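Local coordinates for periplasmic binding protein (Veillonella parvula, PDB 4N01) that probably captures a solute, perhaps an iron-containing one, in the periplasm and delivers it to an ABC-type importer, at residues M86-K92 / V107-K113; W114-F120 / S134-I140; K209-D215 / P264-A270; V241-L245 / T258-Q262. One frame throughout, in Å; residues are numbered along the deposited sequence.

Contact 1 (M86-K92 / V107-K113)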
# COMPACT_ATOMS: atom_id res chain seq x y z
N MSE A 86 19.09 8.46 -2.77
CA MSE A 86 18.25 7.96 -3.86
C MSE A 86 18.70 8.43 -5.24
O MSE A 86 18.83 9.63 -5.49
CB MSE A 86 16.78 8.31 -3.59
CG MSE A 86 16.31 7.68 -2.30
SE MSE A 86 14.57 8.28 -1.69
CE MSE A 86 13.53 7.53 -3.17
N ALA A 87 18.94 7.47 -6.13
CA ALA A 87 19.38 7.80 -7.48
C ALA A 87 18.21 7.91 -8.46
O ALA A 87 18.37 8.41 -9.57
CB ALA A 87 20.38 6.78 -7.97
N GLY A 88 17.05 7.43 -8.06
CA GLY A 88 15.91 7.53 -8.96
C GLY A 88 14.63 6.94 -8.40
O GLY A 88 14.67 6.08 -7.52
N THR A 89 13.50 7.41 -8.91
CA THR A 89 12.21 6.81 -8.58
C THR A 89 11.46 6.49 -9.87
O THR A 89 11.78 7.03 -10.93
CB THR A 89 11.32 7.75 -7.76
OG1 THR A 89 11.04 8.93 -8.53
CG2 THR A 89 12.00 8.11 -6.45
N ALA A 90 10.45 5.63 -9.78
CA ALA A 90 9.69 5.25 -10.96
C ALA A 90 8.24 4.95 -10.62
O ALA A 90 7.88 4.74 -9.45
CB ALA A 90 10.32 4.05 -11.63
N PHE A 91 7.42 4.94 -11.67
CA PHE A 91 6.04 4.49 -11.59
C PHE A 91 5.21 5.19 -10.52
O PHE A 91 4.56 4.54 -9.69
CB PHE A 91 5.99 2.96 -11.42
CG PHE A 91 4.94 2.30 -12.26
CD1 PHE A 91 5.25 1.23 -13.07
CD2 PHE A 91 3.63 2.77 -12.23
CE1 PHE A 91 4.28 0.62 -13.86
CE2 PHE A 91 2.65 2.17 -13.01
CZ PHE A 91 2.98 1.09 -13.82
N LYS A 92 5.21 6.52 -10.54
CA LYS A 92 4.29 7.28 -9.69
C LYS A 92 2.86 6.96 -10.13
O LYS A 92 2.56 6.98 -11.33
CB LYS A 92 4.57 8.78 -9.85
CG LYS A 92 3.56 9.67 -9.12
CD LYS A 92 3.93 11.14 -9.25
CE LYS A 92 2.86 12.03 -8.62
NZ LYS A 92 2.82 13.40 -9.21
N VAL A 107 14.55 14.05 -5.93
CA VAL A 107 15.01 12.79 -6.51
C VAL A 107 14.66 12.67 -7.99
O VAL A 107 13.54 12.97 -8.40
CB VAL A 107 14.42 11.58 -5.75
CG1 VAL A 107 14.98 10.28 -6.31
CG2 VAL A 107 14.74 11.70 -4.26
N LYS A 108 15.63 12.25 -8.79
CA LYS A 108 15.45 12.05 -10.23
C LYS A 108 14.33 11.04 -10.53
O LYS A 108 14.29 9.95 -9.95
CB LYS A 108 16.76 11.57 -10.84
CG LYS A 108 16.74 11.33 -12.35
CD LYS A 108 18.13 10.88 -12.81
CE LYS A 108 18.21 10.73 -14.32
NZ LYS A 108 18.00 12.01 -15.04
N VAL A 109 13.42 11.41 -11.43
CA VAL A 109 12.38 10.51 -11.90
C VAL A 109 12.86 9.78 -13.15
O VAL A 109 13.15 10.41 -14.17
CB VAL A 109 11.10 11.30 -12.22
CG1 VAL A 109 10.05 10.37 -12.81
CG2 VAL A 109 10.57 11.96 -10.94
N LEU A 110 12.96 8.45 -13.08
CA LEU A 110 13.54 7.67 -14.18
C LEU A 110 12.53 7.41 -15.29
O LEU A 110 12.89 7.33 -16.46
CB LEU A 110 14.08 6.33 -13.66
CG LEU A 110 15.21 6.43 -12.64
CD1 LEU A 110 15.69 5.04 -12.22
CD2 LEU A 110 16.36 7.26 -13.17
N SER A 111 11.27 7.29 -14.90
CA SER A 111 10.20 6.96 -15.83
C SER A 111 8.85 7.16 -15.16
O SER A 111 8.74 7.04 -13.94
CB SER A 111 10.33 5.49 -16.27
OG SER A 111 9.22 5.12 -17.07
N ASP A 112 7.84 7.47 -15.96
CA ASP A 112 6.48 7.59 -15.45
C ASP A 112 5.92 6.21 -15.14
O ASP A 112 5.01 6.06 -14.33
CB ASP A 112 5.58 8.33 -16.45
CG ASP A 112 6.09 9.72 -16.77
OD1 ASP A 112 5.87 10.18 -17.92
OD2 ASP A 112 6.72 10.35 -15.89
N LYS A 113 6.48 5.20 -15.81
CA LYS A 113 6.21 3.80 -15.47
C LYS A 113 7.50 3.15 -15.00
O LYS A 113 8.19 3.70 -14.14
CB LYS A 113 5.61 3.05 -16.67
CG LYS A 113 4.17 3.43 -16.98
CD LYS A 113 3.60 2.60 -18.12
CE LYS A 113 2.17 3.00 -18.44
NZ LYS A 113 1.70 2.41 -19.72
O HOH W 1 18.08 11.36 -7.55
O HOH W 2 11.38 11.31 -7.60
O HOH W 3 7.24 8.17 -11.92
O HOH W 4 3.64 8.31 -13.61
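Lys113 lies across the ring of Phe91, its CA placed over one face 3.9 Å from the Phe91 ring centroid in a CH-pi contact, while Lys113 CB approaches Phe91 CE1 at 3.9 Å. The Phe91 chi1 of -138°, away from a staggered position, turns the ring over this backbone. The peptide of Phe91 is held less firmly, its N-H making weak bonds to the carbonyls of Ser111 and Lys113. Tighter pairing comes earlier along the strand: Thr89 N donates to Lys108 O at 2.9 Å, and Leu110 N to Thr89 O at 2.8 Å with a nearly straight N-H...O angle of 170°. Thr89 splits its branches. With OG1 set between its backbone N and carbonyl carbon (chi1 62°), the hydroxyl is bonded to a water, which donates to Val107 O, and CG2 packs on Val107 CG1 at 3.7 Å. The same Val107 methyl touches Met86 CB at 3.8 Å. Ser111 OG accepts from Lys113 N, an ST turn that bends the chain after the short edge strand. Strand 109-111 flanks strand 86-90 in parallel at the border of the five-stranded sheet, strand 66-68 lies on the other side of 86-90, and helices 71-79 and 101-104 pack against Thr89.

Contact 2 (W114-F120 / S134-I140)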
# COMPACT_ATOMS: atom_id res chain seq x y z
N TRP A 114 7.84 1.98 -15.54
CA TRP A 114 9.15 1.39 -15.23
C TRP A 114 10.18 1.74 -16.29
O TRP A 114 9.87 1.72 -17.48
CB TRP A 114 9.05 -0.13 -15.08
CG TRP A 114 8.32 -0.57 -13.85
CD1 TRP A 114 8.57 -0.18 -12.56
CD2 TRP A 114 7.25 -1.51 -13.78
NE1 TRP A 114 7.70 -0.81 -11.70
CE2 TRP A 114 6.88 -1.63 -12.43
CE3 TRP A 114 6.56 -2.26 -14.75
CZ2 TRP A 114 5.86 -2.48 -12.01
CZ3 TRP A 114 5.54 -3.09 -14.33
CH2 TRP A 114 5.19 -3.20 -12.97
N PRO A 115 11.40 2.06 -15.86
CA PRO A 115 12.45 2.41 -16.82
C PRO A 115 13.01 1.17 -17.52
O PRO A 115 12.93 0.07 -16.98
CB PRO A 115 13.53 3.04 -15.94
CG PRO A 115 13.36 2.36 -14.61
CD PRO A 115 11.89 2.06 -14.46
N SER A 116 13.58 1.36 -18.71
CA SER A 116 14.29 0.28 -19.39
C SER A 116 15.53 -0.07 -18.58
O SER A 116 15.96 0.72 -17.73
CB SER A 116 14.72 0.73 -20.79
OG SER A 116 15.76 1.69 -20.72
N TYR A 117 16.10 -1.24 -18.83
CA TYR A 117 17.32 -1.66 -18.14
C TYR A 117 18.42 -0.62 -18.33
O TYR A 117 19.16 -0.31 -17.40
CB TYR A 117 17.76 -3.05 -18.64
CG TYR A 117 19.16 -3.47 -18.22
CD1 TYR A 117 19.39 -4.07 -16.98
CD2 TYR A 117 20.24 -3.31 -19.08
CE1 TYR A 117 20.66 -4.47 -16.60
CE2 TYR A 117 21.52 -3.71 -18.71
CZ TYR A 117 21.72 -4.29 -17.47
OH TYR A 117 22.98 -4.68 -17.11
N GLU A 118 18.50 -0.06 -19.54
CA GLU A 118 19.52 0.94 -19.87
C GLU A 118 19.40 2.23 -19.05
O GLU A 118 20.39 2.75 -18.55
CB GLU A 118 19.49 1.27 -21.36
CG GLU A 118 20.10 0.21 -22.27
CD GLU A 118 19.21 -1.01 -22.47
OE1 GLU A 118 19.70 -2.01 -23.03
OE2 GLU A 118 18.02 -0.97 -22.07
N VAL A 119 18.18 2.74 -18.93
CA VAL A 119 17.91 3.93 -18.12
C VAL A 119 18.16 3.64 -16.64
O VAL A 119 18.72 4.47 -15.92
CB VAL A 119 16.46 4.41 -18.32
CG1 VAL A 119 16.10 5.49 -17.31
CG2 VAL A 119 16.26 4.92 -19.74
N PHE A 120 17.75 2.46 -16.21
CA PHE A 120 17.99 2.02 -14.84
C PHE A 120 19.49 2.02 -14.55
O PHE A 120 19.95 2.65 -13.59
CB PHE A 120 17.38 0.64 -14.62
CG PHE A 120 17.64 0.05 -13.26
CD1 PHE A 120 16.88 0.43 -12.17
CD2 PHE A 120 18.63 -0.92 -13.09
CE1 PHE A 120 17.12 -0.13 -10.92
CE2 PHE A 120 18.86 -1.48 -11.84
CZ PHE A 120 18.11 -1.08 -10.76
N SER A 134 7.91 -5.31 -10.22
CA SER A 134 8.98 -4.42 -10.70
C SER A 134 10.21 -5.20 -11.13
O SER A 134 11.05 -4.69 -11.87
CB SER A 134 9.42 -3.46 -9.58
OG SER A 134 8.32 -2.75 -9.03
N PHE A 135 10.34 -6.43 -10.64
CA PHE A 135 11.54 -7.22 -10.88
C PHE A 135 11.23 -8.44 -11.72
O PHE A 135 12.01 -9.39 -11.77
CB PHE A 135 12.18 -7.57 -9.54
CG PHE A 135 12.46 -6.36 -8.69
CD1 PHE A 135 13.54 -5.53 -8.98
CD2 PHE A 135 11.61 -6.02 -7.64
CE1 PHE A 135 13.78 -4.39 -8.22
CE2 PHE A 135 11.86 -4.87 -6.86
CZ PHE A 135 12.95 -4.06 -7.16
N SER A 136 10.09 -8.39 -12.39
CA SER A 136 9.64 -9.45 -13.28
C SER A 136 10.02 -9.15 -14.73
O SER A 136 10.67 -8.13 -15.00
CB SER A 136 8.13 -9.62 -13.18
OG SER A 136 7.45 -8.49 -13.69
N LYS A 137 9.61 -10.01 -15.65
CA LYS A 137 9.91 -9.81 -17.06
C LYS A 137 9.08 -8.68 -17.68
O LYS A 137 9.35 -8.24 -18.79
CB LYS A 137 9.71 -11.12 -17.83
CG LYS A 137 10.65 -12.23 -17.38
CD LYS A 137 10.51 -13.46 -18.26
CE LYS A 137 11.50 -14.54 -17.86
NZ LYS A 137 11.46 -15.70 -18.80
N ARG A 138 8.06 -8.23 -16.95
CA ARG A 138 7.26 -7.09 -17.37
C ARG A 138 8.03 -5.78 -17.19
O ARG A 138 7.65 -4.74 -17.73
CB ARG A 138 5.97 -7.02 -16.56
CG ARG A 138 4.99 -8.14 -16.82
CD ARG A 138 3.71 -7.91 -16.04
NE ARG A 138 3.21 -6.54 -16.21
CZ ARG A 138 2.73 -5.79 -15.22
NH1 ARG A 138 2.67 -6.27 -13.99
NH2 ARG A 138 2.30 -4.56 -15.47
N ALA A 139 9.10 -5.84 -16.41
CA ALA A 139 9.91 -4.66 -16.11
C ALA A 139 11.39 -4.97 -16.30
O ALA A 139 11.86 -5.15 -17.42
CB ALA A 139 9.62 -4.16 -14.70
N ILE A 140 12.13 -5.05 -15.20
CA ILE A 140 13.53 -5.45 -15.28
C ILE A 140 13.77 -6.68 -14.40
O ILE A 140 13.74 -6.57 -13.17
CB ILE A 140 14.47 -4.33 -14.81
CG1 ILE A 140 14.14 -3.04 -15.56
CG2 ILE A 140 15.93 -4.72 -15.03
CD1 ILE A 140 15.05 -1.90 -15.20
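The indole of Trp114 rests with one face over Ala139 and Ser134 and points the far end of its six-membered ring at Arg138. Ala139 CB sits 3.6 Å from Trp114 CE3, above the plane but displaced toward the rim, and Ser134 CA lies over the same face near CE2 and CZ2. Arg138 meets the edge instead: its NH2 is 3.7 Å from Trp114 CZ3, and the guanidinium plane stands 69° from the indole, so that the ring edge looks onto a guanidinium face. A bend at chi3 (49°) brings the arginine end back to the tryptophan, where a salt bridge to Asp133 also holds it. Farther along, Ile140 puts its extended branch (chi2 -178°) into the start of helix 117-121: Ile140 CD1 lies 3.4 Å from Pro115 O and 3.5 Å from Phe120 CB. Its other branch, CG2, comes to the edge of the Tyr117 ring, 4.0 Å from Tyr117 CD1. Ser116 caps this helix, its OG accepting from Val119 N at 3.2 Å. The contact thereby sets the first turn of helix 117-121 against the loop joining strand 127-129 to helix 142-147, with Met145 of that last helix packing on both Phe120 and Ile140.

Contact 3 (K209-D215 / P264-A270)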
# COMPACT_ATOMS: atom_id res chain seq x y z
N LYS A 209 -18.45 -2.93 12.06
CA LYS A 209 -19.22 -2.73 10.83
C LYS A 209 -18.69 -3.61 9.71
O LYS A 209 -17.49 -3.89 9.65
CB LYS A 209 -19.15 -1.26 10.39
CG LYS A 209 -19.73 -0.30 11.40
CD LYS A 209 -21.23 -0.48 11.56
CE LYS A 209 -21.78 0.55 12.54
NZ LYS A 209 -23.26 0.55 12.57
N ARG A 210 -19.58 -4.03 8.81
CA ARG A 210 -19.16 -4.85 7.68
C ARG A 210 -18.94 -3.98 6.46
O ARG A 210 -19.76 -3.11 6.16
CB ARG A 210 -20.19 -5.94 7.42
CG ARG A 210 -20.11 -7.02 8.48
CD ARG A 210 -21.40 -7.77 8.64
NE ARG A 210 -21.76 -8.56 7.46
CZ ARG A 210 -21.22 -9.75 7.16
NH1 ARG A 210 -20.27 -10.27 7.93
NH2 ARG A 210 -21.63 -10.41 6.08
N VAL A 211 -17.82 -4.18 5.77
CA VAL A 211 -17.46 -3.30 4.65
C VAL A 211 -17.13 -4.09 3.37
O VAL A 211 -16.75 -5.25 3.42
CB VAL A 211 -16.30 -2.34 5.01
CG1 VAL A 211 -16.63 -1.56 6.28
CG2 VAL A 211 -14.97 -3.10 5.18
N PHE A 212 -17.28 -3.45 2.23
CA PHE A 212 -16.91 -4.04 0.95
C PHE A 212 -16.01 -3.05 0.24
O PHE A 212 -16.32 -1.86 0.17
CB PHE A 212 -18.17 -4.32 0.12
CG PHE A 212 -17.89 -4.72 -1.30
CD1 PHE A 212 -17.33 -5.96 -1.59
CD2 PHE A 212 -18.20 -3.86 -2.35
CE1 PHE A 212 -17.07 -6.33 -2.91
CE2 PHE A 212 -17.95 -4.23 -3.66
CZ PHE A 212 -17.38 -5.46 -3.95
N ILE A 213 -14.87 -3.52 -0.24
CA ILE A 213 -13.96 -2.65 -0.97
C ILE A 213 -14.21 -2.77 -2.48
O ILE A 213 -14.10 -3.86 -3.06
CB ILE A 213 -12.48 -2.98 -0.67
CG1 ILE A 213 -12.19 -2.74 0.81
CG2 ILE A 213 -11.59 -2.10 -1.52
CD1 ILE A 213 -12.40 -3.95 1.68
N TYR A 214 -14.53 -1.65 -3.11
CA TYR A 214 -14.85 -1.63 -4.53
C TYR A 214 -13.71 -0.92 -5.26
O TYR A 214 -13.58 0.31 -5.17
CB TYR A 214 -16.20 -0.92 -4.75
CG TYR A 214 -16.65 -0.72 -6.18
CD1 TYR A 214 -17.53 -1.61 -6.79
CD2 TYR A 214 -16.24 0.39 -6.92
CE1 TYR A 214 -17.97 -1.41 -8.09
CE2 TYR A 214 -16.68 0.59 -8.22
CZ TYR A 214 -17.54 -0.31 -8.80
OH TYR A 214 -17.97 -0.10 -10.09
N ASP A 215 -12.86 -1.68 -5.93
CA ASP A 215 -11.76 -1.08 -6.67
C ASP A 215 -12.24 -0.57 -8.02
O ASP A 215 -11.94 0.56 -8.43
CB ASP A 215 -10.65 -2.08 -6.90
CG ASP A 215 -9.52 -1.51 -7.74
OD1 ASP A 215 -8.56 -0.96 -7.15
OD2 ASP A 215 -9.60 -1.58 -8.99
N PRO A 264 -23.02 -5.54 2.99
CA PRO A 264 -22.14 -4.65 3.76
C PRO A 264 -22.82 -3.37 4.25
O PRO A 264 -23.74 -2.85 3.60
CB PRO A 264 -21.05 -4.29 2.75
CG PRO A 264 -21.72 -4.47 1.40
CD PRO A 264 -22.63 -5.64 1.58
N ASP A 265 -22.36 -2.88 5.41
CA ASP A 265 -22.79 -1.58 5.96
C ASP A 265 -22.20 -0.40 5.19
O ASP A 265 -22.85 0.64 5.04
CB ASP A 265 -22.35 -1.48 7.43
CG ASP A 265 -23.03 -2.51 8.31
OD1 ASP A 265 -24.27 -2.58 8.28
OD2 ASP A 265 -22.32 -3.27 9.02
N TYR A 266 -20.96 -0.55 4.73
CA TYR A 266 -20.26 0.52 4.01
C TYR A 266 -19.60 -0.03 2.77
O TYR A 266 -19.16 -1.18 2.75
CB TYR A 266 -19.19 1.21 4.90
CG TYR A 266 -19.81 1.95 6.05
CD1 TYR A 266 -20.01 3.32 5.99
CD2 TYR A 266 -20.25 1.27 7.17
CE1 TYR A 266 -20.61 4.01 7.04
CE2 TYR A 266 -20.86 1.94 8.22
CZ TYR A 266 -21.04 3.30 8.14
OH TYR A 266 -21.66 3.95 9.18
N ILE A 267 -19.55 0.78 1.72
CA ILE A 267 -18.78 0.43 0.54
C ILE A 267 -17.62 1.42 0.38
O ILE A 267 -17.83 2.63 0.26
CB ILE A 267 -19.66 0.43 -0.75
CG1 ILE A 267 -20.66 -0.73 -0.70
CG2 ILE A 267 -18.77 0.32 -1.99
CD1 ILE A 267 -21.79 -0.58 -1.71
N ILE A 268 -16.40 0.90 0.42
CA ILE A 268 -15.22 1.74 0.34
C ILE A 268 -14.74 1.70 -1.10
O ILE A 268 -14.47 0.63 -1.64
CB ILE A 268 -14.11 1.22 1.28
CG1 ILE A 268 -14.57 1.31 2.74
CG2 ILE A 268 -12.83 2.01 1.08
CD1 ILE A 268 -13.70 0.47 3.72
N ILE A 269 -14.62 2.87 -1.72
CA ILE A 269 -14.40 2.96 -3.15
C ILE A 269 -13.04 3.58 -3.43
O ILE A 269 -12.75 4.68 -2.96
CB ILE A 269 -15.48 3.86 -3.79
CG1 ILE A 269 -16.86 3.19 -3.69
CG2 ILE A 269 -15.10 4.21 -5.24
CD1 ILE A 269 -18.00 4.08 -4.19
N ALA A 270 -12.22 2.88 -4.20
CA ALA A 270 -10.91 3.43 -4.58
C ALA A 270 -11.07 4.48 -5.69
O ALA A 270 -11.65 4.21 -6.74
CB ALA A 270 -9.97 2.31 -5.04
O HOH W 5 -23.75 2.19 10.37
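Asp265 grips the backbone of Arg210 where the two strands begin to pair: Arg210 N donates to Asp265 OD2 at 2.9 Å, almost straight at 176°, meeting the carboxylate on its anti side and 16° out of its plane. In return Arg210 O receives Tyr266 N at 3.2 Å and, weakly, Asp265 N. Parallel pairing then runs on through Phe212 N to Tyr266 O, Ile268 N to Phe212 O (2.8 Å), Tyr214 N to Ile268 O (2.7 Å) and Ala270 N to Tyr214 O. Side chains alternate between the sheet faces. On one, Val211 CB meets Ile268 CD1 at 4.0 Å; on the other, Ile267 CG2 touches Tyr214 CB at 4.0 Å and comes to the edge of the Phe212 ring; Phe212 CB packs on Pro264 CG at 3.8 Å. An alanine in place of Asp265 would probably leave Arg210 N without its straight acceptor and weaken the hold on the start of the strand. In Lys209 the bend at chi2 (-67°) brings CD, like CG, alongside Tyr266 CE2, and one water joins Lys209 NZ to Tyr266 OH. Farther out, His305 stacks on the Tyr266 ring, Gln262 O accepts from Arg210 NH2, and Tyr272 and Glu217 bind Asp215 and the Tyr214 hydroxyl. Strands 238-240 and 306-309 flank the pair, which therefore forms the middle of a parallel four-stranded sheet with strand order 2-1-3-4, in keeping with the alpha/beta lobes of periplasmic binding proteins.

Contact 4 (V241-L245 / T258-Q262). With FMT (formic acid), chain H.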
# COMPACT_ATOMS: atom_id res chain seq x y z
N VAL A 241 -16.17 -8.01 4.02
CA VAL A 241 -17.12 -9.11 3.81
C VAL A 241 -16.62 -10.16 2.83
O VAL A 241 -17.19 -11.26 2.73
CB VAL A 241 -18.52 -8.63 3.34
CG1 VAL A 241 -19.18 -7.77 4.43
CG2 VAL A 241 -18.40 -7.85 2.04
N MSE A 242 -15.56 -9.83 2.08
CA MSE A 242 -15.00 -10.80 1.14
C MSE A 242 -13.91 -11.67 1.79
O MSE A 242 -13.43 -12.62 1.18
CB MSE A 242 -14.47 -10.12 -0.13
CG MSE A 242 -15.53 -9.30 -0.87
SE MSE A 242 -17.17 -10.32 -1.27
CE MSE A 242 -16.55 -11.16 -2.91
N SER A 243 -13.53 -11.33 3.03
CA SER A 243 -12.56 -12.14 3.76
C SER A 243 -13.24 -13.31 4.47
O SER A 243 -14.44 -13.26 4.75
CB SER A 243 -11.80 -11.26 4.78
OG SER A 243 -10.91 -12.04 5.57
N GLY A 244 -12.48 -14.38 4.73
CA GLY A 244 -13.04 -15.57 5.36
C GLY A 244 -13.88 -16.41 4.41
O GLY A 244 -14.65 -17.26 4.85
N LEU A 245 -13.74 -16.17 3.11
CA LEU A 245 -14.48 -16.95 2.11
C LEU A 245 -13.61 -17.99 1.39
O LEU A 245 -14.05 -18.61 0.41
CB LEU A 245 -15.14 -16.03 1.08
CG LEU A 245 -16.10 -14.98 1.65
CD1 LEU A 245 -16.75 -14.21 0.52
CD2 LEU A 245 -17.17 -15.63 2.53
N THR A 258 -22.38 -12.48 -4.10
CA THR A 258 -21.71 -12.66 -2.83
C THR A 258 -21.81 -11.39 -2.00
O THR A 258 -22.07 -11.43 -0.79
CB THR A 258 -20.23 -13.04 -3.05
OG1 THR A 258 -20.17 -14.26 -3.79
CG2 THR A 258 -19.55 -13.25 -1.71
N VAL A 259 -21.61 -10.24 -2.65
CA VAL A 259 -21.71 -8.96 -1.96
C VAL A 259 -23.12 -8.75 -1.44
O VAL A 259 -23.32 -8.31 -0.30
CB VAL A 259 -21.35 -7.82 -2.91
CG1 VAL A 259 -21.36 -6.48 -2.17
CG2 VAL A 259 -19.98 -8.09 -3.55
N ILE A 260 -24.11 -9.05 -2.27
CA ILE A 260 -25.50 -8.92 -1.87
C ILE A 260 -25.81 -9.81 -0.66
O ILE A 260 -26.49 -9.36 0.28
CB ILE A 260 -26.45 -9.29 -3.03
CG1 ILE A 260 -26.32 -8.25 -4.16
CG2 ILE A 260 -27.88 -9.33 -2.56
CD1 ILE A 260 -26.94 -8.74 -5.48
N ALA A 261 -25.33 -11.05 -0.68
CA ALA A 261 -25.55 -11.98 0.43
C ALA A 261 -24.92 -11.44 1.73
O ALA A 261 -25.48 -11.57 2.81
CB ALA A 261 -24.94 -13.33 0.10
N GLN A 262 -23.74 -10.84 1.59
CA GLN A 262 -23.00 -10.34 2.75
C GLN A 262 -23.56 -9.03 3.28
O GLN A 262 -23.36 -8.68 4.44
CB GLN A 262 -21.52 -10.17 2.39
CG GLN A 262 -20.74 -11.48 2.28
CD GLN A 262 -20.57 -12.20 3.61
OE1 GLN A 262 -21.56 -12.63 4.23
NE2 GLN A 262 -19.32 -12.33 4.07
C FMT H . -16.86 -13.02 6.79
O1 FMT H . -17.15 -13.69 5.79
O2 FMT H . -16.44 -11.87 6.73
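A loop following an edge strand is fastened here to the last turns of a helix, the outer layer of an alpha/beta lobe, chiefly by a side-chain amide and a small apolar patch. Gln262 NE2 donates to Val241 O at 2.7 Å and 175°, approaching in the carbonyl plane on a lone pair, and the acceptor lies only 2° out of the glutamine amide plane. The bend at Gln262 chi2 (-67°) folds the chain back along Val241, the two side chains sliding past each other in opposite directions with Val241 CB 3.5 Å from Gln262 CB. The amide nitrogen also makes a weak bond to O1 of a formic acid molecule, probably from the crystallisation liquor, at 3.1 Å. An alanine in place of Gln262 would probably leave Val241 O without this donor and open a gap beside the valine. Within the fold, helix 256-262 leads directly into strand 266-270, and the loop continues from strand 238-240 at the border of the same sheet; Phe212 of strand 209-214 packs under both, touching Val241, Met242 and Val259. Thr258 supplies the second foothold. Its CG2 meets Leu245 CD1 tip to tip at 3.7 Å, and the side chain of selenomethionine Met242 crosses that of Thr258 obliquely, its SE 3.8 Å from Thr258 CG2. The bend at chi2 brings the selenium to the helix, where it also reaches Val259 CG2 at 4.3 Å, and the one at chi3 turns CE to Thr258 CG2. Glu226 accepts from Gly244 N.

Contacts 1 and 3 both pair parallel strands, but contact 3 is buried in the middle of the four-stranded sheet and rests on regular backbone bonds with aliphatic and aromatic side chains on its faces, whereas contact 1 lies at a sheet border and relies partly on waters and weak bonds. Contacts 2 and 4 are partly buried loop-to-helix packings beside those sheets. Contact 2 touches contact 1 through the Phe91 and Trp114 rings, edge to face; contact 4 joins contact 3 through Val241 N and Val211 O and through Phe212. Contacts 1 and 3, their centres about 32 Å apart, belong to separate sheets, and contacts 2 and 4 each lie beside one of them.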